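Side-chain contacts in IroE-like serine hydrolase (Shewanella oneidensis, PDB 3GFF), which probably hydrolyses ester bonds as a serine hydrolase of the alpha/beta-hydrolase clan: residues Q63-G68 with G258-F263; P106-T111 with L172-P177; A222-L227 with L235-K240. All blocks are in the same frame, centred on the assembly; numbering follows the deposited sequence.

Contact 1. Residues Q63-G68 with G258-F263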
ATOM      1  N   GLN A  63       0.644   8.894   4.493  1.00 23.75           N
ATOM      2  CA  GLN A  63      -0.329   9.974   4.413  1.00 22.88           C
ATOM      3  C   GLN A  63      -1.731   9.404   4.182  1.00 21.30           C
ATOM      4  O   GLN A  63      -2.679   9.920   4.709  1.00 19.96           O
ATOM      5  CB  GLN A  63       0.039  10.928   3.281  1.00 26.20           C
ATOM      6  CG  GLN A  63       1.292  11.792   3.558  1.00 28.81           C
ATOM      7  CD  GLN A  63       1.003  13.111   4.302  1.00 31.75           C
ATOM      8  OE1 GLN A  63      -0.058  13.750   4.113  1.00 35.05           O
ATOM      9  NE2 GLN A  63       1.967  13.555   5.121  1.00 32.90           N
ATOM     10  N   PHE A  64      -1.869   8.357   3.371  1.00 19.87           N
ATOM     11  CA  PHE A  64      -3.179   7.736   3.138  1.00 18.68           C
ATOM     12  C   PHE A  64      -3.738   7.156   4.449  1.00 18.36           C
ATOM     13  O   PHE A  64      -4.863   7.420   4.816  1.00 16.70           O
ATOM     14  CB  PHE A  64      -3.125   6.644   2.047  1.00 17.91           C
ATOM     15  CG  PHE A  64      -4.428   5.876   1.890  1.00 17.12           C
ATOM     16  CD1 PHE A  64      -5.422   6.321   1.041  1.00 17.02           C
ATOM     17  CD2 PHE A  64      -4.638   4.700   2.615  1.00 17.57           C
ATOM     18  CE1 PHE A  64      -6.593   5.632   0.910  1.00 16.83           C
ATOM     19  CE2 PHE A  64      -5.812   4.008   2.503  1.00 16.73           C
ATOM     20  CZ  PHE A  64      -6.795   4.475   1.638  1.00 17.50           C
ATOM     21  N   LEU A  65      -2.926   6.403   5.169  1.00 20.65           N
ATOM     22  CA  LEU A  65      -3.364   5.792   6.430  1.00 22.00           C
ATOM     23  C   LEU A  65      -3.781   6.788   7.527  1.00 24.08           C
ATOM     24  O   LEU A  65      -4.429   6.382   8.488  1.00 24.86           O
ATOM     25  CB  LEU A  65      -2.280   4.858   6.970  1.00 20.48           C
ATOM     26  CG  LEU A  65      -2.053   3.500   6.288  1.00 20.50           C
ATOM     27  CD1 LEU A  65      -0.848   2.827   6.841  1.00 20.08           C
ATOM     28  CD2 LEU A  65      -3.240   2.635   6.510  1.00 20.68           C
ATOM     29  N   SER A  66      -3.436   8.071   7.392  1.00 26.07           N
ATOM     30  CA  SER A  66      -3.803   9.079   8.416  1.00 28.05           C
ATOM     31  C   SER A  66      -4.695  10.202   7.919  1.00 29.12           C
ATOM     32  O   SER A  66      -4.785  11.240   8.561  1.00 30.38           O
ATOM     33  CB  SER A  66      -2.549   9.690   9.020  1.00 28.59           C
ATOM     34  OG  SER A  66      -1.738  10.230   7.998  1.00 30.46           O
ATOM     35  N   GLN A  67      -5.374  10.013   6.798  1.00 30.44           N
ATOM     36  CA  GLN A  67      -6.271  11.048   6.291  1.00 29.99           C
ATOM     37  C   GLN A  67      -7.706  10.619   6.611  1.00 30.04           C
ATOM     38  O   GLN A  67      -7.965   9.464   6.968  1.00 29.29           O
ATOM     39  CB  GLN A  67      -6.055  11.285   4.780  1.00 30.47           C
ATOM     40  CG  GLN A  67      -6.552  10.126   3.867  1.00 31.16           C
ATOM     41  CD  GLN A  67      -6.209  10.307   2.374  1.00 31.54           C
ATOM     42  OE1 GLN A  67      -5.185  10.911   2.013  1.00 33.08           O
ATOM     43  NE2 GLN A  67      -7.064   9.765   1.510  1.00 31.39           N
ATOM     44  N   GLY A  68      -8.642  11.553   6.480  1.00 30.40           N
ATOM     45  CA  GLY A  68     -10.052  11.250   6.724  1.00 30.82           C
ATOM     46  C   GLY A  68     -10.544  11.434   8.155  1.00 30.26           C
ATOM     47  O   GLY A  68      -9.829  11.892   9.023  1.00 31.52           O
ATOM     48  N   GLY A 258       3.383  -2.904   9.798  1.00 22.10           N
ATOM     49  CA  GLY A 258       4.269  -2.471  10.866  1.00 20.69           C
ATOM     50  C   GLY A 258       3.804  -1.196  11.529  1.00 20.14           C
ATOM     51  O   GLY A 258       3.749  -1.124  12.737  1.00 22.07           O
ATOM     52  N   ILE A 259       3.442  -0.206  10.723  1.00 19.84           N
ATOM     53  CA  ILE A 259       3.046   1.126  11.213  1.00 20.16           C
ATOM     54  C   ILE A 259       1.662   1.107  11.830  1.00 20.14           C
ATOM     55  O   ILE A 259       1.398   1.894  12.737  1.00 20.37           O
ATOM     56  CB  ILE A 259       3.136   2.220  10.080  1.00 19.82           C
ATOM     57  CG1 ILE A 259       3.453   3.592  10.689  1.00 20.61           C
ATOM     58  CG2 ILE A 259       1.909   2.209   9.193  1.00 18.50           C
ATOM     59  CD1 ILE A 259       4.857   3.620  11.409  1.00 20.35           C
ATOM     60  N   ARG A 260       0.794   0.231  11.313  1.00 19.43           N
ATOM     61  CA  ARG A 260      -0.520   0.015  11.839  1.00 21.46           C
ATOM     62  C   ARG A 260      -0.460  -0.674  13.210  1.00 21.14           C
ATOM     63  O   ARG A 260      -1.235  -0.358  14.108  1.00 21.07           O
ATOM     64  CB  ARG A 260      -1.426  -0.754  10.852  1.00 21.73           C
ATOM     65  CG  ARG A 260      -2.039   0.122   9.756  1.00 22.84           C
ATOM     66  CD  ARG A 260      -2.759  -0.656   8.668  1.00 24.52           C
ATOM     67  NE  ARG A 260      -3.808  -1.537   9.210  1.00 25.86           N
ATOM     68  CZ  ARG A 260      -5.062  -1.179   9.479  1.00 26.49           C
ATOM     69  NH1 ARG A 260      -5.505   0.056   9.246  1.00 27.58           N
ATOM     70  NH2 ARG A 260      -5.903  -2.075   9.996  1.00 26.45           N
ATOM     71  N   HIS A 261       0.418  -1.641  13.347  1.00 20.96           N
ATOM     72  CA  HIS A 261       0.636  -2.294  14.616  1.00 21.41           C
ATOM     73  C   HIS A 261       1.234  -1.319  15.650  1.00 22.56           C
ATOM     74  O   HIS A 261       0.804  -1.273  16.802  1.00 22.44           O
ATOM     75  CB  HIS A 261       1.580  -3.471  14.424  1.00 22.38           C
ATOM     76  CG  HIS A 261       2.024  -4.084  15.706  1.00 20.83           C
ATOM     77  ND1 HIS A 261       1.188  -4.865  16.468  1.00 19.99           N
ATOM     78  CD2 HIS A 261       3.198  -4.009  16.379  1.00 21.07           C
ATOM     79  CE1 HIS A 261       1.831  -5.267  17.551  1.00 19.96           C
ATOM     80  NE2 HIS A 261       3.047  -4.762  17.526  1.00 20.85           N
ATOM     81  N   LEU A 262       2.206  -0.511  15.227  1.00 22.35           N
ATOM     82  CA  LEU A 262       2.802   0.475  16.125  1.00 22.70           C
ATOM     83  C   LEU A 262       1.784   1.453  16.696  1.00 22.63           C
ATOM     84  O   LEU A 262       1.838   1.784  17.873  1.00 23.15           O
ATOM     85  CB  LEU A 262       3.898   1.287  15.407  1.00 22.60           C
ATOM     86  CG  LEU A 262       4.640   2.281  16.305  1.00 22.77           C
ATOM     87  CD1 LEU A 262       5.526   1.530  17.359  1.00 21.63           C
ATOM     88  CD2 LEU A 262       5.503   3.242  15.434  1.00 22.29           C
ATOM     89  N   PHE A 263       0.857   1.913  15.861  1.00 22.65           N
ATOM     90  CA  PHE A 263      -0.144   2.910  16.270  1.00 22.81           C
ATOM     91  C   PHE A 263      -1.547   2.407  16.585  1.00 23.50           C
ATOM     92  O   PHE A 263      -2.476   3.204  16.803  1.00 21.14           O
ATOM     93  CB  PHE A 263      -0.229   3.992  15.198  1.00 23.51           C
ATOM     94  CG  PHE A 263       1.009   4.814  15.103  1.00 23.55           C
ATOM     95  CD1 PHE A 263       1.430   5.573  16.183  1.00 24.66           C
ATOM     96  CD2 PHE A 263       1.748   4.856  13.938  1.00 23.55           C
ATOM     97  CE1 PHE A 263       2.571   6.346  16.092  1.00 23.63           C
ATOM     98  CE2 PHE A 263       2.863   5.618  13.849  1.00 22.91           C
ATOM     99  CZ  PHE A 263       3.285   6.355  14.917  1.00 23.55           C
TER
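Leu65 meets Ile259 and Arg260 with its two methyl groups: its CG stands anti to the carbonyl carbon (chi1 -74°), an extended chi2 of 172° carries CD1 on outward, and CD2 branches off at CG. CD1 lies 3.7 Å from Ile259 CG2, the branch of that isoleucine turned to the contact. CD2 of Leu65 rests 4.0 Å from Arg260 CD, and the two side chains cross at about a right angle. In Arg260, CG beside the backbone N and an extended chi2 lay CG and CD against the leucine; the bend at chi3 (56°) then turns the guanidinium off, with Leu65 CD2 at its edge near the plane. The polar end is engaged beyond the two segments: NH1 bonds to Gln72 OE1, and NH2 to the backbone oxygen of Glu244 of the second subunit. Phe64, next to Leu65, stacks on His57 of that same subunit. The backbones stay 8.4 Å apart at their nearest CA atoms, Leu65 and Arg260, and the contact buries just 114 Å². Its chemistry is therefore wholly apolar, joining helices 51-65 and 250-263 through one leucine, while the charged end of the arginine is shared between Gln72 of the same chain and Glu244 of the second subunit.

Contact 2. Residues P106-T111 with L172-P177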
ATOM      1  N   PRO A 106      33.238  -4.579  -5.703  1.00 21.67           N
ATOM      2  CA  PRO A 106      34.239  -3.676  -5.140  1.00 22.04           C
ATOM      3  C   PRO A 106      33.773  -2.668  -4.067  1.00 22.65           C
ATOM      4  O   PRO A 106      34.608  -2.148  -3.330  1.00 23.53           O
ATOM      5  CB  PRO A 106      34.798  -2.948  -6.377  1.00 22.81           C
ATOM      6  CG  PRO A 106      34.562  -3.927  -7.506  1.00 22.65           C
ATOM      7  CD  PRO A 106      33.210  -4.512  -7.176  1.00 21.90           C
ATOM      8  N   GLN A 107      32.479  -2.394  -3.958  1.00 23.31           N
ATOM      9  CA  GLN A 107      32.008  -1.473  -2.943  1.00 24.30           C
ATOM     10  C   GLN A 107      31.915  -2.093  -1.513  1.00 24.21           C
ATOM     11  O   GLN A 107      31.587  -1.406  -0.518  1.00 22.76           O
ATOM     12  CB  GLN A 107      30.759  -0.748  -3.442  1.00 26.60           C
ATOM     13  CG  GLN A 107      31.141   0.345  -4.554  1.00 27.39           C
ATOM     14  CD  GLN A 107      31.733  -0.227  -5.874  1.00 28.21           C
ATOM     15  OE1 GLN A 107      32.911  -0.031  -6.166  1.00 29.37           O
ATOM     16  NE2 GLN A 107      30.908  -0.931  -6.669  1.00 28.95           N
ATOM     17  N   TYR A 108      32.275  -3.374  -1.412  1.00 23.00           N
ATOM     18  CA  TYR A 108      32.408  -4.047  -0.113  1.00 22.06           C
ATOM     19  C   TYR A 108      33.560  -3.484   0.718  1.00 21.77           C
ATOM     20  O   TYR A 108      33.536  -3.575   1.966  1.00 21.46           O
ATOM     21  CB  TYR A 108      32.568  -5.555  -0.284  1.00 22.64           C
ATOM     22  CG  TYR A 108      31.247  -6.273  -0.290  1.00 22.69           C
ATOM     23  CD1 TYR A 108      30.284  -5.989  -1.238  1.00 22.44           C
ATOM     24  CD2 TYR A 108      30.967  -7.232   0.659  1.00 23.28           C
ATOM     25  CE1 TYR A 108      29.055  -6.636  -1.231  1.00 23.68           C
ATOM     26  CE2 TYR A 108      29.763  -7.904   0.668  1.00 24.21           C
ATOM     27  CZ  TYR A 108      28.804  -7.602  -0.279  1.00 24.03           C
ATOM     28  OH  TYR A 108      27.601  -8.261  -0.221  1.00 23.99           O
ATOM     29  N   GLN A 109      34.542  -2.892   0.031  1.00 20.07           N
ATOM     30  CA  GLN A 109      35.711  -2.286   0.669  1.00 21.69           C
ATOM     31  C   GLN A 109      35.313  -1.170   1.604  1.00 21.12           C
ATOM     32  O   GLN A 109      36.066  -0.844   2.487  1.00 21.84           O
ATOM     33  CB  GLN A 109      36.700  -1.719  -0.374  1.00 21.87           C
ATOM     34  CG  GLN A 109      36.183  -0.476  -1.116  1.00 21.85           C
ATOM     35  CD  GLN A 109      36.945  -0.183  -2.411  1.00 22.93           C
ATOM     36  OE1 GLN A 109      38.134   0.182  -2.390  1.00 22.55           O
ATOM     37  NE2 GLN A 109      36.233  -0.295  -3.556  1.00 21.58           N
ATOM     38  N   HIS A 110      34.151  -0.563   1.389  1.00 21.09           N
ATOM     39  CA  HIS A 110      33.722   0.555   2.250  1.00 21.30           C
ATOM     40  C   HIS A 110      32.839   0.145   3.390  1.00 20.21           C
ATOM     41  O   HIS A 110      32.436   0.998   4.173  1.00 20.15           O
ATOM     42  CB  HIS A 110      32.985   1.616   1.419  1.00 20.42           C
ATOM     43  CG  HIS A 110      33.767   2.097   0.247  1.00 19.29           C
ATOM     44  ND1 HIS A 110      33.503   1.688  -1.040  1.00 20.09           N
ATOM     45  CD2 HIS A 110      34.820   2.936   0.170  1.00 19.91           C
ATOM     46  CE1 HIS A 110      34.342   2.277  -1.865  1.00 19.98           C
ATOM     47  NE2 HIS A 110      35.169   3.025  -1.153  1.00 20.92           N
ATOM     48  N   THR A 111      32.513  -1.138   3.474  1.00 19.30           N
ATOM     49  CA  THR A 111      31.613  -1.599   4.528  1.00 20.76           C
ATOM     50  C   THR A 111      32.094  -1.285   5.948  1.00 21.75           C
ATOM     51  O   THR A 111      33.308  -1.136   6.206  1.00 22.34           O
ATOM     52  CB  THR A 111      31.289  -3.092   4.392  1.00 20.50           C
ATOM     53  OG1 THR A 111      32.509  -3.834   4.288  1.00 19.68           O
ATOM     54  CG2 THR A 111      30.439  -3.364   3.131  1.00 19.61           C
ATOM     55  N   LEU A 172      20.296  -9.818   7.221  1.00 23.55           N
ATOM     56  CA  LEU A 172      21.079 -10.409   8.302  1.00 23.77           C
ATOM     57  C   LEU A 172      22.191 -11.314   7.773  1.00 23.32           C
ATOM     58  O   LEU A 172      23.127 -11.643   8.505  1.00 23.80           O
ATOM     59  CB  LEU A 172      20.174 -11.207   9.280  1.00 24.25           C
ATOM     60  CG  LEU A 172      19.143 -10.416  10.118  1.00 24.76           C
ATOM     61  CD1 LEU A 172      18.249 -11.356  11.019  1.00 25.61           C
ATOM     62  CD2 LEU A 172      19.865  -9.436  11.008  1.00 24.15           C
ATOM     63  N   TRP A 173      22.073 -11.763   6.526  1.00 22.80           N
ATOM     64  CA  TRP A 173      23.132 -12.548   5.903  1.00 22.71           C
ATOM     65  C   TRP A 173      24.460 -11.757   5.797  1.00 23.05           C
ATOM     66  O   TRP A 173      25.567 -12.348   5.733  1.00 22.06           O
ATOM     67  CB  TRP A 173      22.698 -13.046   4.529  1.00 23.00           C
ATOM     68  CG  TRP A 173      22.391 -11.942   3.576  1.00 23.37           C
ATOM     69  CD1 TRP A 173      21.170 -11.428   3.306  1.00 23.60           C
ATOM     70  CD2 TRP A 173      23.334 -11.179   2.798  1.00 22.83           C
ATOM     71  NE1 TRP A 173      21.277 -10.415   2.383  1.00 23.16           N
ATOM     72  CE2 TRP A 173      22.596 -10.229   2.069  1.00 23.27           C
ATOM     73  CE3 TRP A 173      24.727 -11.213   2.650  1.00 23.22           C
ATOM     74  CZ2 TRP A 173      23.191  -9.321   1.202  1.00 22.82           C
ATOM     75  CZ3 TRP A 173      25.327 -10.301   1.807  1.00 23.63           C
ATOM     76  CH2 TRP A 173      24.552  -9.369   1.081  1.00 23.32           C
ATOM     77  N   PHE A 174      24.377 -10.425   5.849  1.00 23.11           N
ATOM     78  CA  PHE A 174      25.575  -9.647   5.684  1.00 22.71           C
ATOM     79  C   PHE A 174      26.551  -9.940   6.817  1.00 23.06           C
ATOM     80  O   PHE A 174      26.197  -9.869   7.994  1.00 25.50           O
ATOM     81  CB  PHE A 174      25.307  -8.157   5.556  1.00 22.08           C
ATOM     82  CG  PHE A 174      26.558  -7.365   5.396  1.00 21.14           C
ATOM     83  CD1 PHE A 174      27.172  -7.278   4.181  1.00 21.06           C
ATOM     84  CD2 PHE A 174      27.170  -6.807   6.487  1.00 21.67           C
ATOM     85  CE1 PHE A 174      28.357  -6.602   4.036  1.00 21.71           C
ATOM     86  CE2 PHE A 174      28.348  -6.113   6.351  1.00 22.03           C
ATOM     87  CZ  PHE A 174      28.930  -5.991   5.125  1.00 21.61           C
ATOM     88  N   ASP A 175      27.775 -10.304   6.435  1.00 23.07           N
ATOM     89  CA  ASP A 175      28.850 -10.617   7.366  1.00 21.72           C
ATOM     90  C   ASP A 175      28.392 -11.610   8.421  1.00 22.24           C
ATOM     91  O   ASP A 175      28.765 -11.487   9.593  1.00 23.63           O
ATOM     92  CB  ASP A 175      29.417  -9.330   7.984  1.00 21.71           C
ATOM     93  CG  ASP A 175      30.662  -9.579   8.843  1.00 22.10           C
ATOM     94  OD1 ASP A 175      31.327 -10.611   8.651  1.00 23.45           O
ATOM     95  OD2 ASP A 175      31.002  -8.741   9.700  1.00 21.64           O
ATOM     96  N   SER A 176      27.587 -12.585   7.996  1.00 23.41           N
ATOM     97  CA  SER A 176      27.151 -13.706   8.831  1.00 25.14           C
ATOM     98  C   SER A 176      28.208 -14.820   8.799  1.00 25.91           C
ATOM     99  O   SER A 176      28.776 -15.113   7.724  1.00 26.11           O
ATOM    100  CB  SER A 176      25.818 -14.292   8.371  1.00 25.77           C
ATOM    101  OG  SER A 176      25.843 -14.649   6.997  1.00 26.02           O
ATOM    102  N   PRO A 177      28.397 -15.512   9.944  1.00 25.39           N
ATOM    103  CA  PRO A 177      27.647 -15.392  11.210  1.00 25.89           C
ATOM    104  C   PRO A 177      28.053 -14.277  12.186  1.00 26.32           C
ATOM    105  O   PRO A 177      27.366 -14.068  13.176  1.00 26.30           O
ATOM    106  CB  PRO A 177      27.913 -16.758  11.874  1.00 25.81           C
ATOM    107  CG  PRO A 177      29.275 -17.115  11.441  1.00 25.76           C
ATOM    108  CD  PRO A 177      29.448 -16.543  10.043  1.00 25.88           C
TER
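The outer ring of Tyr108 meets Trp173 and Phe174. From the short 3-10 segment, CB and CG carry the ring outward, and contact begins at CE2, which comes 3.9 Å from Phe174 CE1, arriving at the edge of the phenylalanine ring. The two rings are oblique, with centroids 6.0 Å apart and planes at 47°, which fits neither a stack nor a T-shaped pair. At the tip, OH lies in the plane of the Trp173 indole at its edge, 3.5 Å from CH2, and the two side chains cross at about a right angle. Thr111 supplies the second touch on Phe174: its CG2, placed anti to the carbonyl carbon, sits 3.6 Å from CZ. OG1 hydrogen-bonds to Thr95 O. Trp173 and Phe174 are the first two residues of a type II turn, in which Trp173 O accepts from both Ser176 N and Ser176 OG. The Trp173 side chain comes, at nearest atoms, about 3 Å from a bound imidazole, probably from the crystallisation liquor, and lies near, without touching, the putative Ser145-His247-Asp169 triad. The chemistry is mostly aromatic and apolar, with the tyrosine oxygen at the indole edge, tying two loops together beside what is probably the active-site pocket.

Contact 3. Residues A222-L227 with L235-K240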
ATOM      1  N   ALA A 222      14.722 -17.406  12.285  1.00 24.77           N
ATOM      2  CA  ALA A 222      15.388 -17.908  13.463  1.00 25.48           C
ATOM      3  C   ALA A 222      15.679 -16.811  14.472  1.00 25.53           C
ATOM      4  O   ALA A 222      15.668 -17.070  15.692  1.00 25.75           O
ATOM      5  CB  ALA A 222      16.711 -18.649  13.071  1.00 25.92           C
ATOM      6  N   PHE A 223      15.948 -15.601  13.983  1.00 24.21           N
ATOM      7  CA  PHE A 223      16.260 -14.474  14.880  1.00 24.20           C
ATOM      8  C   PHE A 223      14.976 -13.997  15.565  1.00 23.85           C
ATOM      9  O   PHE A 223      14.992 -13.688  16.769  1.00 24.66           O
ATOM     10  CB  PHE A 223      17.010 -13.354  14.126  1.00 23.25           C
ATOM     11  CG  PHE A 223      17.438 -12.218  14.988  1.00 23.32           C
ATOM     12  CD1 PHE A 223      18.431 -12.390  15.950  1.00 23.90           C
ATOM     13  CD2 PHE A 223      16.882 -10.967  14.834  1.00 22.70           C
ATOM     14  CE1 PHE A 223      18.812 -11.348  16.774  1.00 23.02           C
ATOM     15  CE2 PHE A 223      17.276  -9.919  15.652  1.00 23.31           C
ATOM     16  CZ  PHE A 223      18.250 -10.115  16.610  1.00 23.51           C
ATOM     17  N   ALA A 224      13.883 -13.966  14.798  1.00 23.59           N
ATOM     18  CA  ALA A 224      12.543 -13.625  15.296  1.00 23.92           C
ATOM     19  C   ALA A 224      12.122 -14.646  16.363  1.00 25.22           C
ATOM     20  O   ALA A 224      11.656 -14.256  17.446  1.00 24.08           O
ATOM     21  CB  ALA A 224      11.488 -13.610  14.118  1.00 21.66           C
ATOM     22  N   ASP A 225      12.291 -15.945  16.045  1.00 27.28           N
ATOM     23  CA  ASP A 225      12.009 -17.036  16.996  1.00 28.90           C
ATOM     24  C   ASP A 225      12.840 -16.846  18.251  1.00 28.91           C
ATOM     25  O   ASP A 225      12.335 -17.033  19.347  1.00 29.59           O
ATOM     26  CB  ASP A 225      12.274 -18.425  16.401  1.00 30.10           C
ATOM     27  CG  ASP A 225      11.153 -18.905  15.471  1.00 32.17           C
ATOM     28  OD1 ASP A 225      10.142 -18.167  15.314  1.00 33.48           O
ATOM     29  OD2 ASP A 225      11.278 -20.029  14.889  1.00 33.50           O
ATOM     30  N   LYS A 226      14.101 -16.433  18.093  1.00 29.55           N
ATOM     31  CA  LYS A 226      14.967 -16.194  19.249  1.00 30.13           C
ATOM     32  C   LYS A 226      14.465 -15.018  20.071  1.00 28.87           C
ATOM     33  O   LYS A 226      14.395 -15.116  21.298  1.00 30.00           O
ATOM     34  CB  LYS A 226      16.437 -16.020  18.855  1.00 30.81           C
ATOM     35  CG  LYS A 226      17.373 -15.765  20.030  1.00 31.52           C
ATOM     36  CD  LYS A 226      18.830 -15.699  19.604  1.00 31.76           C
ATOM     37  CE  LYS A 226      19.459 -17.037  19.582  1.00 33.00           C
ATOM     38  NZ  LYS A 226      19.694 -17.482  20.996  1.00 34.47           N
ATOM     39  N   LEU A 227      14.085 -13.927  19.414  1.00 28.41           N
ATOM     40  CA  LEU A 227      13.537 -12.767  20.123  1.00 28.12           C
ATOM     41  C   LEU A 227      12.236 -13.132  20.891  1.00 27.68           C
ATOM     42  O   LEU A 227      12.003 -12.677  22.014  1.00 25.16           O
ATOM     43  CB  LEU A 227      13.273 -11.611  19.160  1.00 28.78           C
ATOM     44  CG  LEU A 227      14.433 -10.706  18.740  1.00 28.54           C
ATOM     45  CD1 LEU A 227      14.043  -9.920  17.580  1.00 28.94           C
ATOM     46  CD2 LEU A 227      14.854  -9.772  19.866  1.00 29.15           C
ATOM     47  N   LEU A 235      11.519  -4.565  25.585  1.00 22.63           N
ATOM     48  CA  LEU A 235      11.333  -4.545  24.150  1.00 23.09           C
ATOM     49  C   LEU A 235       9.985  -5.146  23.736  1.00 23.39           C
ATOM     50  O   LEU A 235       9.721  -6.336  24.000  1.00 21.64           O
ATOM     51  CB  LEU A 235      12.420  -5.353  23.446  1.00 23.53           C
ATOM     52  CG  LEU A 235      12.398  -5.405  21.911  1.00 23.42           C
ATOM     53  CD1 LEU A 235      12.849  -4.114  21.254  1.00 23.83           C
ATOM     54  CD2 LEU A 235      13.288  -6.583  21.436  1.00 23.90           C
ATOM     55  N   GLY A 236       9.161  -4.320  23.088  1.00 22.27           N
ATOM     56  CA  GLY A 236       7.888  -4.765  22.483  1.00 22.09           C
ATOM     57  C   GLY A 236       8.299  -5.245  21.098  1.00 22.96           C
ATOM     58  O   GLY A 236       8.864  -4.486  20.310  1.00 22.17           O
ATOM     59  N   PHE A 237       8.053  -6.513  20.810  1.00 22.77           N
ATOM     60  CA  PHE A 237       8.492  -7.109  19.578  1.00 24.23           C
ATOM     61  C   PHE A 237       7.371  -7.796  18.857  1.00 25.32           C
ATOM     62  O   PHE A 237       6.471  -8.426  19.460  1.00 24.09           O
ATOM     63  CB  PHE A 237       9.591  -8.147  19.867  1.00 24.45           C
ATOM     64  CG  PHE A 237       9.985  -8.984  18.665  1.00 24.41           C
ATOM     65  CD1 PHE A 237      10.638  -8.402  17.589  1.00 25.11           C
ATOM     66  CD2 PHE A 237       9.753 -10.350  18.636  1.00 24.09           C
ATOM     67  CE1 PHE A 237      10.969  -9.149  16.488  1.00 25.04           C
ATOM     68  CE2 PHE A 237      10.116 -11.119  17.543  1.00 24.00           C
ATOM     69  CZ  PHE A 237      10.711 -10.527  16.467  1.00 25.07           C
HETATM   70  N   MSE A 238       7.391  -7.656  17.553  1.00 26.28           N
HETATM   71  CA  MSE A 238       6.525  -8.523  16.787  1.00 28.74           C
HETATM   72  C   MSE A 238       7.033  -8.696  15.357  1.00 25.20           C
HETATM   73  O   MSE A 238       7.645  -7.796  14.808  1.00 24.37           O
HETATM   74  CB  MSE A 238       5.078  -8.087  16.986  1.00 32.20           C
HETATM   75  CG  MSE A 238       4.450  -7.239  16.028  1.00 35.83           C
HETATM   76 SE   MSE A 238       3.204  -8.337  15.116  0.75 43.01          SE
HETATM   77  CE  MSE A 238       2.895  -9.691  16.481  1.00 36.16           C
ATOM     78  N   ALA A 239       6.878  -9.907  14.831  1.00 23.76           N
ATOM     79  CA  ALA A 239       7.273 -10.244  13.476  1.00 23.38           C
ATOM     80  C   ALA A 239       6.070 -10.798  12.703  1.00 23.96           C
ATOM     81  O   ALA A 239       5.119 -11.304  13.308  1.00 23.80           O
ATOM     82  CB  ALA A 239       8.421 -11.290  13.473  1.00 22.80           C
ATOM     83  N   LYS A 240       6.092 -10.617  11.394  1.00 23.26           N
ATOM     84  CA  LYS A 240       5.100 -11.203  10.509  1.00 24.76           C
ATOM     85  C   LYS A 240       5.822 -11.761   9.299  1.00 22.34           C
ATOM     86  O   LYS A 240       6.654 -11.095   8.713  1.00 22.45           O
ATOM     87  CB  LYS A 240       3.993 -10.224  10.101  1.00 25.00           C
ATOM     88  CG  LYS A 240       2.960 -10.874   9.138  1.00 26.92           C
ATOM     89  CD  LYS A 240       1.758 -10.000   8.756  1.00 28.46           C
ATOM     90  CE  LYS A 240       0.489 -10.307   9.562  1.00 29.38           C
ATOM     91  NZ  LYS A 240      -0.625  -9.449   9.070  1.00 31.16           N
TER
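Helix segment 222-227 runs roughly antiparallel to strand 235-240, with 146° between their N-to-C directions and 9.0 Å between the axes at closest approach. The CA atoms of Ala224 and Ala239 come within 6.5 Å, a spacing that small side chains allow: the two CB methyls meet directly at 3.9 Å. One turn along, Leu227 faces Phe237, whose CG lies anti to the backbone N (chi1 171°) and whose ring is thereby carried out to the helix. Leu227 CD1 sits over one face of that ring, 3.7 Å from its centroid and 26° off the normal, a CH-pi contact, while Leu227 CB lies 3.6 Å from CE2. Ala224 CB approaches in the ring plane, at the edge, 4.0 Å from CZ. The second methyl of Leu227, CD2, turns to Leu235 CD2 at 3.9 Å, the two leucines crossing at about a right angle. Replacing Phe237 by an alanine would probably open a gap between helix and strand and leave Leu227 CD1 without the ring face it rests on. The neighbouring strand 195-201 also contacts the ring through Leu197 and Met199, and Gly236, Met238 and Lys240 bond to its backbone. Strand 195-201, helix 215-230 and strand 235-241, the two strands parallel and adjacent, form a beta-alpha-beta crossover, the repeating unit of the alpha/beta-hydrolase fold, with 235-241 the outermost strand of the sheet within this chain.

The three contacts spread around one central mixed sheet. Contact 1 and contact 2 lie on opposite sides of the chain's centre, their own centres 33 Å apart and their nearest atoms about 17 Å apart. Contact 3 touches both: His261 packs on the selenomethionine Met238, and Leu172 CD1 packs on Phe223 CB at 3.9 Å. Along the chain, contact 1 closes a long loop that contains contact 2 and then contact 3 in series. Strand 235-241 leads on to helix 250-263, and helix 215-230 also packs against Trp173. The edge crossover of contact 3 thus adjoins both the dimer-facing helix of contact 1 and the loops of contact 2 near the putative triad.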